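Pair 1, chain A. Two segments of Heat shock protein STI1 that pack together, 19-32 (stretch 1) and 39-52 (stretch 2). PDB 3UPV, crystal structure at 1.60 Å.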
# COMPACT_ATOMS: atom_id res chain seq x y z
N ASP A 19 9.51 13.61 -1.39
CA ASP A 19 9.09 14.45 -0.26
C ASP A 19 7.98 13.74 0.51
O ASP A 19 6.76 13.99 0.30
CB ASP A 19 8.61 15.79 -0.80
CG ASP A 19 8.19 16.79 0.27
OD1 ASP A 19 8.03 17.95 -0.14
OD2 ASP A 19 8.05 16.50 1.50
N TRP A 20 8.38 12.80 1.37
CA TRP A 20 7.38 11.95 2.03
C TRP A 20 6.40 12.72 2.91
O TRP A 20 5.18 12.39 2.92
CB TRP A 20 8.05 10.87 2.84
CG TRP A 20 9.21 10.25 2.14
CD1 TRP A 20 10.50 10.14 2.63
CD2 TRP A 20 9.23 9.67 0.83
NE1 TRP A 20 11.30 9.52 1.71
CE2 TRP A 20 10.57 9.23 0.59
CE3 TRP A 20 8.25 9.46 -0.16
CZ2 TRP A 20 10.94 8.56 -0.61
CZ3 TRP A 20 8.62 8.82 -1.36
CH2 TRP A 20 9.97 8.39 -1.59
N PRO A 21 6.88 13.70 3.69
CA PRO A 21 5.94 14.32 4.62
C PRO A 21 4.88 15.12 3.88
O PRO A 21 3.70 15.13 4.34
CB PRO A 21 6.84 15.26 5.44
CG PRO A 21 8.13 14.54 5.45
CD PRO A 21 8.25 14.11 4.01
N ASN A 22 5.25 15.72 2.76
CA ASN A 22 4.25 16.43 1.98
C ASN A 22 3.28 15.49 1.23
O ASN A 22 2.09 15.82 1.15
CB ASN A 22 4.89 17.50 1.03
CG ASN A 22 5.19 18.79 1.76
OD1 ASN A 22 4.38 19.25 2.60
ND2 ASN A 22 6.35 19.40 1.46
N ALA A 23 3.77 14.34 0.73
CA ALA A 23 2.88 13.27 0.27
C ALA A 23 1.89 12.84 1.35
O ALA A 23 0.72 12.69 1.05
CB ALA A 23 3.67 12.05 -0.20
N VAL A 24 2.35 12.59 2.61
CA VAL A 24 1.44 12.26 3.69
C VAL A 24 0.33 13.30 3.77
O VAL A 24 -0.87 12.93 3.88
CB VAL A 24 2.24 12.10 5.02
CG1 VAL A 24 1.31 12.08 6.20
CG2 VAL A 24 3.03 10.78 4.92
N LYS A 25 0.73 14.58 3.67
CA LYS A 25 -0.22 15.65 3.89
C LYS A 25 -1.25 15.64 2.76
O LYS A 25 -2.47 15.75 3.00
CB LYS A 25 0.56 16.97 3.96
CG LYS A 25 -0.19 18.21 4.19
CD LYS A 25 0.79 19.22 4.82
CE LYS A 25 1.25 18.77 6.23
NZ LYS A 25 2.17 19.74 6.84
N ALA A 26 -0.75 15.47 1.52
CA ALA A 26 -1.64 15.45 0.35
C ALA A 26 -2.60 14.27 0.40
O ALA A 26 -3.76 14.44 0.09
CB ALA A 26 -0.79 15.49 -0.99
N TYR A 27 -2.13 13.09 0.82
CA TYR A 27 -2.99 11.91 0.85
C TYR A 27 -4.00 11.99 1.99
O TYR A 27 -5.09 11.46 1.89
CB TYR A 27 -2.18 10.61 0.85
CG TYR A 27 -1.40 10.44 -0.44
CD1 TYR A 27 -2.05 10.62 -1.69
CD2 TYR A 27 -0.04 10.09 -0.45
CE1 TYR A 27 -1.38 10.46 -2.91
CE2 TYR A 27 0.63 9.89 -1.72
CZ TYR A 27 -0.03 10.07 -2.90
OH TYR A 27 0.67 9.85 -4.07
N THR A 28 -3.64 12.66 3.07
CA THR A 28 -4.60 12.91 4.10
C THR A 28 -5.73 13.79 3.56
O THR A 28 -6.91 13.53 3.86
CB THR A 28 -3.89 13.55 5.33
OG1 THR A 28 -2.90 12.63 5.85
CG2 THR A 28 -4.91 13.85 6.46
N GLU A 29 -5.38 14.77 2.73
CA GLU A 29 -6.41 15.57 2.13
C GLU A 29 -7.25 14.75 1.16
O GLU A 29 -8.48 14.92 1.17
CB GLU A 29 -5.82 16.81 1.43
CG GLU A 29 -6.91 17.62 0.71
CD GLU A 29 -6.47 18.93 0.02
OE1 GLU A 29 -5.28 19.20 -0.16
OE2 GLU A 29 -7.46 19.75 -0.38
N MET A 30 -6.62 13.91 0.30
CA MET A 30 -7.37 13.00 -0.59
C MET A 30 -8.40 12.16 0.23
O MET A 30 -9.54 11.96 -0.17
CB MET A 30 -6.43 12.07 -1.32
CG MET A 30 -7.14 11.24 -2.47
SD MET A 30 -5.91 10.20 -3.19
CE MET A 30 -7.09 9.17 -4.13
N ILE A 31 -7.94 11.66 1.36
CA ILE A 31 -8.73 10.82 2.25
C ILE A 31 -9.89 11.66 2.84
O ILE A 31 -11.03 11.17 2.83
CB ILE A 31 -7.93 10.20 3.44
CG1 ILE A 31 -7.05 9.06 2.90
CG2 ILE A 31 -8.95 9.68 4.50
CD1 ILE A 31 -6.02 8.57 3.85
N LYS A 32 -9.64 12.89 3.31
CA LYS A 32 -10.74 13.72 3.79
C LYS A 32 -11.78 13.95 2.68
O LYS A 32 -13.01 13.92 2.94
CB LYS A 32 -10.17 15.05 4.30
CG LYS A 32 -11.20 16.17 4.47
CD LYS A 32 -10.57 17.38 5.16
CE LYS A 32 -11.69 18.22 5.77
NZ LYS A 32 -11.44 19.66 5.49
N ARG A 39 -7.55 4.31 -2.75
CA ARG A 39 -6.22 4.74 -3.20
C ARG A 39 -5.62 5.70 -2.20
O ARG A 39 -4.39 5.73 -2.04
CB ARG A 39 -6.27 5.42 -4.57
CG ARG A 39 -6.76 4.50 -5.67
CD ARG A 39 -6.89 5.22 -7.01
NE ARG A 39 -7.90 6.29 -6.88
CZ ARG A 39 -8.14 7.21 -7.81
NH1 ARG A 39 -7.46 7.19 -8.98
NH2 ARG A 39 -9.09 8.13 -7.60
N GLY A 40 -6.43 6.55 -1.58
CA GLY A 40 -5.86 7.54 -0.65
C GLY A 40 -5.15 6.88 0.53
O GLY A 40 -4.06 7.34 0.98
N TYR A 41 -5.79 5.84 1.08
CA TYR A 41 -5.21 5.09 2.21
C TYR A 41 -3.95 4.37 1.77
O TYR A 41 -2.92 4.51 2.45
CB TYR A 41 -6.26 4.10 2.74
CG TYR A 41 -7.48 4.80 3.23
CD1 TYR A 41 -8.61 4.86 2.41
CD2 TYR A 41 -7.48 5.49 4.44
CE1 TYR A 41 -9.74 5.53 2.78
CE2 TYR A 41 -8.69 6.14 4.88
CZ TYR A 41 -9.80 6.19 4.01
OH TYR A 41 -11.00 6.83 4.27
N SER A 42 -4.03 3.63 0.67
CA SER A 42 -2.86 2.91 0.18
C SER A 42 -1.74 3.91 -0.09
O SER A 42 -0.58 3.64 0.22
CB SER A 42 -3.20 2.11 -1.08
OG SER A 42 -2.00 1.61 -1.67
N ASN A 43 -2.09 5.07 -0.70
CA ASN A 43 -1.08 6.05 -1.07
C ASN A 43 -0.47 6.66 0.18
O ASN A 43 0.77 6.75 0.31
CB ASN A 43 -1.66 7.15 -1.98
CG ASN A 43 -1.95 6.68 -3.42
OD1 ASN A 43 -1.51 5.63 -3.92
ND2 ASN A 43 -2.70 7.53 -4.11
N ARG A 44 -1.31 7.03 1.18
CA ARG A 44 -0.69 7.55 2.38
C ARG A 44 0.19 6.49 3.03
O ARG A 44 1.30 6.83 3.50
CB ARG A 44 -1.80 7.97 3.36
CG ARG A 44 -1.23 8.74 4.52
CD ARG A 44 -2.26 9.46 5.43
NE ARG A 44 -3.18 8.55 6.06
CZ ARG A 44 -4.25 8.93 6.74
NH1 ARG A 44 -4.56 10.25 6.85
NH2 ARG A 44 -5.02 8.00 7.26
N ALA A 45 -0.26 5.21 3.05
CA ALA A 45 0.61 4.13 3.56
C ALA A 45 1.97 4.13 2.87
O ALA A 45 3.02 3.84 3.49
CB ALA A 45 -0.04 2.77 3.39
N ALA A 46 1.97 4.35 1.58
CA ALA A 46 3.26 4.27 0.84
C ALA A 46 4.21 5.31 1.38
O ALA A 46 5.44 5.06 1.52
CB ALA A 46 3.01 4.47 -0.68
N ALA A 47 3.67 6.49 1.64
CA ALA A 47 4.51 7.56 2.14
C ALA A 47 4.95 7.37 3.61
O ALA A 47 6.10 7.65 4.01
CB ALA A 47 3.83 8.94 1.90
N LEU A 48 4.01 6.95 4.45
CA LEU A 48 4.32 6.64 5.84
C LEU A 48 5.40 5.51 5.89
O LEU A 48 6.26 5.53 6.72
CB LEU A 48 3.07 6.18 6.55
CG LEU A 48 2.01 7.25 6.83
CD1 LEU A 48 0.68 6.57 7.12
CD2 LEU A 48 2.40 8.08 8.07
N ALA A 49 5.32 4.54 5.01
CA ALA A 49 6.28 3.43 5.01
C ALA A 49 7.69 3.99 4.68
O ALA A 49 8.69 3.61 5.30
CB ALA A 49 5.85 2.38 3.94
N LYS A 50 7.75 4.98 3.78
CA LYS A 50 9.06 5.54 3.42
C LYS A 50 9.62 6.26 4.61
O LYS A 50 10.86 6.42 4.75
CB LYS A 50 8.99 6.52 2.24
CG LYS A 50 8.75 5.84 0.89
CD LYS A 50 10.09 5.19 0.42
CE LYS A 50 9.96 4.66 -1.00
NZ LYS A 50 11.20 4.06 -1.59
N LEU A 51 8.71 6.79 5.42
CA LEU A 51 9.05 7.46 6.73
C LEU A 51 9.32 6.50 7.91
O LEU A 51 9.73 6.96 8.99
CB LEU A 51 7.94 8.45 7.08
CG LEU A 51 7.93 9.66 6.15
CD1 LEU A 51 6.67 10.44 6.56
CD2 LEU A 51 9.15 10.56 6.25
N MET A 52 9.19 5.19 7.65
CA MET A 52 9.37 4.11 8.64
C MET A 52 8.29 4.20 9.71
O MET A 52 8.53 3.84 10.87
CB MET A 52 10.81 4.06 9.28
CG MET A 52 11.96 4.35 8.25
SD MET A 52 12.01 3.02 7.03
CE MET A 52 13.02 1.75 7.79

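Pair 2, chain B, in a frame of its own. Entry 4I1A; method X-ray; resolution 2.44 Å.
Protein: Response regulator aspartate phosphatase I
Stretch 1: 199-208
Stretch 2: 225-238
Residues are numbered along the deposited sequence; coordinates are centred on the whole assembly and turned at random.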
# COMPACT_ATOMS: atom_id res chain seq x y z
N GLU B 199 -0.88 12.93 -0.29
CA GLU B 199 -1.06 13.66 0.96
C GLU B 199 -0.46 12.85 2.11
O GLU B 199 -1.18 12.40 3.00
CB GLU B 199 -2.54 13.93 1.21
CG GLU B 199 -3.16 14.93 0.26
CD GLU B 199 -2.72 16.37 0.55
OE1 GLU B 199 -2.96 17.25 -0.30
OE2 GLU B 199 -2.13 16.61 1.63
N TYR B 200 0.86 12.69 2.09
CA TYR B 200 1.53 11.78 3.02
C TYR B 200 1.50 12.24 4.46
O TYR B 200 1.49 11.42 5.38
CB TYR B 200 2.96 11.48 2.55
CG TYR B 200 3.00 10.59 1.31
CD1 TYR B 200 2.83 9.22 1.41
CD2 TYR B 200 3.20 11.13 0.05
CE1 TYR B 200 2.86 8.40 0.29
CE2 TYR B 200 3.23 10.33 -1.09
CZ TYR B 200 3.07 8.96 -0.96
OH TYR B 200 3.10 8.15 -2.08
N GLU B 201 1.46 13.55 4.66
CA GLU B 201 1.38 14.10 6.01
C GLU B 201 0.02 13.78 6.63
O GLU B 201 -0.08 13.45 7.82
CB GLU B 201 1.60 15.61 5.95
CG GLU B 201 2.40 16.17 7.11
CD GLU B 201 3.23 17.37 6.69
OE1 GLU B 201 3.87 17.29 5.62
OE2 GLU B 201 3.23 18.39 7.43
N ARG B 202 -1.04 13.88 5.83
CA ARG B 202 -2.39 13.63 6.32
C ARG B 202 -2.62 12.14 6.56
O ARG B 202 -3.30 11.75 7.52
CB ARG B 202 -3.42 14.21 5.36
CG ARG B 202 -3.43 15.73 5.31
CD ARG B 202 -4.43 16.24 4.28
NE ARG B 202 -4.42 17.69 4.15
CZ ARG B 202 -5.25 18.50 4.81
NH1 ARG B 202 -6.15 18.00 5.65
NH2 ARG B 202 -5.18 19.82 4.63
N ALA B 203 -2.02 11.33 5.69
CA ALA B 203 -2.07 9.88 5.80
C ALA B 203 -1.31 9.39 7.05
O ALA B 203 -1.75 8.46 7.72
CB ALA B 203 -1.51 9.24 4.55
N LEU B 204 -0.19 10.03 7.36
CA LEU B 204 0.52 9.74 8.60
C LEU B 204 -0.35 10.01 9.84
O LEU B 204 -0.33 9.24 10.81
CB LEU B 204 1.83 10.52 8.68
CG LEU B 204 2.60 10.33 9.99
CD1 LEU B 204 3.20 8.92 10.08
CD2 LEU B 204 3.67 11.40 10.17
N GLU B 205 -1.11 11.10 9.82
CA GLU B 205 -2.00 11.41 10.95
C GLU B 205 -3.01 10.29 11.12
O GLU B 205 -3.28 9.87 12.25
CB GLU B 205 -2.71 12.75 10.77
CG GLU B 205 -1.81 13.98 10.77
CD GLU B 205 -2.47 15.18 10.09
OE1 GLU B 205 -3.72 15.23 10.04
OE2 GLU B 205 -1.73 16.07 9.60
N GLN B 206 -3.57 9.81 10.02
CA GLN B 206 -4.52 8.70 10.08
C GLN B 206 -3.89 7.45 10.68
O GLN B 206 -4.43 6.88 11.63
CB GLN B 206 -5.07 8.38 8.69
CG GLN B 206 -6.13 9.35 8.20
CD GLN B 206 -7.28 9.50 9.17
OE1 GLN B 206 -7.85 8.51 9.65
NE2 GLN B 206 -7.63 10.74 9.48
N PHE B 207 -2.76 7.04 10.12
CA PHE B 207 -2.06 5.84 10.57
C PHE B 207 -1.63 5.96 12.03
O PHE B 207 -1.62 4.96 12.75
CB PHE B 207 -0.85 5.52 9.68
CG PHE B 207 -1.21 4.97 8.31
CD1 PHE B 207 -2.08 3.89 8.18
CD2 PHE B 207 -0.68 5.54 7.16
CE1 PHE B 207 -2.40 3.39 6.93
CE2 PHE B 207 -1.01 5.04 5.90
CZ PHE B 207 -1.87 3.96 5.79
N LEU B 208 -1.28 7.16 12.47
CA LEU B 208 -0.92 7.37 13.89
C LEU B 208 -2.11 7.10 14.80
O LEU B 208 -1.96 6.55 15.89
CB LEU B 208 -0.35 8.77 14.14
CG LEU B 208 1.09 8.96 13.64
CD1 LEU B 208 1.49 10.43 13.69
CD2 LEU B 208 2.08 8.11 14.43
N MET B 225 0.72 -3.52 11.29
CA MET B 225 0.26 -2.90 10.05
C MET B 225 0.35 -1.38 10.14
O MET B 225 0.78 -0.73 9.19
CB MET B 225 -1.14 -3.37 9.68
CG MET B 225 -1.16 -4.77 9.08
SD MET B 225 -2.77 -5.21 8.40
CE MET B 225 -2.85 -4.14 6.97
N SER B 226 -0.02 -0.82 11.29
CA SER B 226 0.11 0.61 11.51
C SER B 226 1.58 1.04 11.47
O SER B 226 1.93 1.99 10.78
CB SER B 226 -0.50 1.02 12.84
OG SER B 226 -1.88 0.71 12.88
N HIS B 227 2.42 0.35 12.23
CA HIS B 227 3.86 0.63 12.21
C HIS B 227 4.42 0.65 10.79
O HIS B 227 5.11 1.59 10.40
CB HIS B 227 4.63 -0.39 13.05
CG HIS B 227 4.59 -0.13 14.52
ND1 HIS B 227 4.76 1.13 15.06
CD2 HIS B 227 4.40 -0.96 15.57
CE1 HIS B 227 4.67 1.06 16.37
NE2 HIS B 227 4.45 -0.20 16.71
N MET B 228 4.11 -0.39 10.03
CA MET B 228 4.59 -0.50 8.66
C MET B 228 4.15 0.70 7.82
O MET B 228 4.95 1.33 7.13
CB MET B 228 4.09 -1.81 8.02
CG MET B 228 4.63 -2.08 6.61
SD MET B 228 3.80 -3.47 5.79
CE MET B 228 2.16 -2.83 5.55
N ASN B 229 2.87 1.02 7.89
CA ASN B 229 2.33 2.11 7.08
C ASN B 229 2.84 3.48 7.53
O ASN B 229 3.07 4.36 6.71
CB ASN B 229 0.81 2.05 7.10
CG ASN B 229 0.27 0.97 6.21
OD1 ASN B 229 0.70 0.83 5.07
ND2 ASN B 229 -0.67 0.18 6.72
N ILE B 230 3.01 3.63 8.85
CA ILE B 230 3.66 4.81 9.40
C ILE B 230 5.07 4.96 8.83
O ILE B 230 5.43 6.04 8.36
CB ILE B 230 3.69 4.77 10.94
CG1 ILE B 230 2.29 5.08 11.49
CG2 ILE B 230 4.65 5.81 11.48
CD1 ILE B 230 2.13 4.79 12.97
N GLY B 231 5.84 3.87 8.87
CA GLY B 231 7.18 3.86 8.32
C GLY B 231 7.19 4.21 6.84
O GLY B 231 8.08 4.93 6.38
N ILE B 232 6.20 3.72 6.10
CA ILE B 232 6.10 4.05 4.68
C ILE B 232 5.85 5.55 4.43
O ILE B 232 6.48 6.14 3.55
CB ILE B 232 5.01 3.20 3.98
CG1 ILE B 232 5.47 1.75 3.88
CG2 ILE B 232 4.65 3.77 2.60
CD1 ILE B 232 4.48 0.85 3.18
N CYS B 233 4.94 6.16 5.19
CA CYS B 233 4.73 7.61 5.08
C CYS B 233 5.99 8.40 5.42
O CYS B 233 6.36 9.34 4.71
CB CYS B 233 3.56 8.07 5.95
SG CYS B 233 1.98 7.37 5.49
N TYR B 234 6.65 8.01 6.50
CA TYR B 234 7.87 8.67 6.94
C TYR B 234 8.96 8.63 5.87
O TYR B 234 9.65 9.62 5.65
CB TYR B 234 8.37 8.05 8.24
CG TYR B 234 7.78 8.67 9.50
CD1 TYR B 234 7.59 10.04 9.60
CD2 TYR B 234 7.44 7.87 10.58
CE1 TYR B 234 7.07 10.60 10.75
CE2 TYR B 234 6.91 8.43 11.73
CZ TYR B 234 6.73 9.79 11.82
OH TYR B 234 6.21 10.35 12.97
N ASP B 235 9.08 7.49 5.20
CA ASP B 235 10.03 7.32 4.09
C ASP B 235 9.72 8.33 2.99
O ASP B 235 10.62 8.97 2.44
CB ASP B 235 9.96 5.87 3.54
CG ASP B 235 10.76 5.68 2.25
OD1 ASP B 235 11.88 6.22 2.15
OD2 ASP B 235 10.27 5.01 1.33
N GLU B 236 8.44 8.47 2.67
CA GLU B 236 7.98 9.45 1.70
C GLU B 236 8.25 10.88 2.16
O GLU B 236 8.54 11.76 1.35
CB GLU B 236 6.48 9.28 1.43
CG GLU B 236 6.14 8.00 0.70
CD GLU B 236 6.68 7.99 -0.72
OE1 GLU B 236 6.76 9.08 -1.33
OE2 GLU B 236 7.03 6.90 -1.22
N LEU B 237 8.14 11.11 3.46
CA LEU B 237 8.36 12.44 4.00
C LEU B 237 9.85 12.67 4.24
O LEU B 237 10.26 13.72 4.73
CB LEU B 237 7.57 12.63 5.29
CG LEU B 237 6.05 12.69 5.11
CD1 LEU B 237 5.36 12.65 6.46
CD2 LEU B 237 5.65 13.96 4.32
N LYS B 238 10.64 11.66 3.90
CA LYS B 238 12.09 11.70 4.04
C LYS B 238 12.58 11.85 5.49
O LYS B 238 13.73 12.25 5.73
CB LYS B 238 12.70 12.76 3.12
CG LYS B 238 12.15 12.66 1.71
CD LYS B 238 12.97 13.42 0.69
CE LYS B 238 12.40 13.20 -0.71
NZ LYS B 238 12.11 11.76 -1.00

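The sharpest difference lies where Arg44(A) of pair 1 matches Ile230(B) of pair 2. Arg44(A) makes a polar contact: its NH1 donates a hydrogen bond to Thr28(A) OG1 at 3.1 Å. Ile230(B) makes an apolar one: its CD1 lies 3.6 Å from CD2 of Leu208(B), the match of Thr28(A). No hydrogen bond joins the two stretches of pair 2.

The backbone arrangement is nearly the same. Each pair is two antiparallel helices, at 165° in pair 1 and 162° in pair 2. The axes approach to 8.4 Å and 9.1 Å. The central residues superpose with an RMSD of 0.4 Å. Both second helices end in a Schellman motif, with positive phi at the matched Met52(A) and Lys238(B).

Tyr27(A) and Phe207(B) are the most closely matched side chains. Their side-chain centres fall 0.3 Å apart. Each ring takes an asparagine CB over one face: Asn43(A) CB is 3.3 Å from the Tyr27(A) ring centroid, and Asn229(B) CB is 3.4 Å from that of Phe207(B).

The match of Trp20(A) and Tyr200(B) follows the same plan. The aliphatic part of a charged residue covers the ring. Lys50(A) CB sits 3.5 Å from the centroid of the five-membered ring of Trp20(A). Glu236(B) CG sits 3.6 Å from the centroid of the Tyr200(B) ring. The charge differs in sign, but a methylene carbon meets the ring in both.

Ala47(A) and Cys233(B) fill the space between the helices. Ala47(A) CB packs 3.8 Å from Ala23(A) CB and 3.6 Å from Val24(A) CG2. Cys233(B) fits as a knob among Tyr200(B), Ala203(B), Leu204(B) and Phe207(B). Its SG also meets the edge of the Phe207(B) ring, 3.6 Å from CD2.

Val24(A) matches Leu204(B), and Leu48(A) matches Tyr234(B). In pair 1, Val24(A) CG2 lies 4.1 Å from Leu48(A) CG. In pair 2 the contact gains an aromatic face: Leu204(B) CD1 is 4.1 Å from the centroid of the Tyr234(B) ring. Leu51(A) and Leu237(B) close this end alike. Leu51(A) CG is 3.5 Å from Trp20(A) CB, and Leu237(B) CD2 is 4.1 Å from Tyr200(B) CB.

Gly40(A) matches Ser226(B). Gly40(A) O lies 3.8 Å from Tyr27(A) CB; Ser226(B) CB points sideways and lies 4.1 Å from Phe207(B) O. Within pair 1, an ideal CB at Gly40(A) would lie only 3.1 Å from Ile31(A) CG1, a tight fit. Met30(A) SD lies 3.7 Å from Gly40(A) CA.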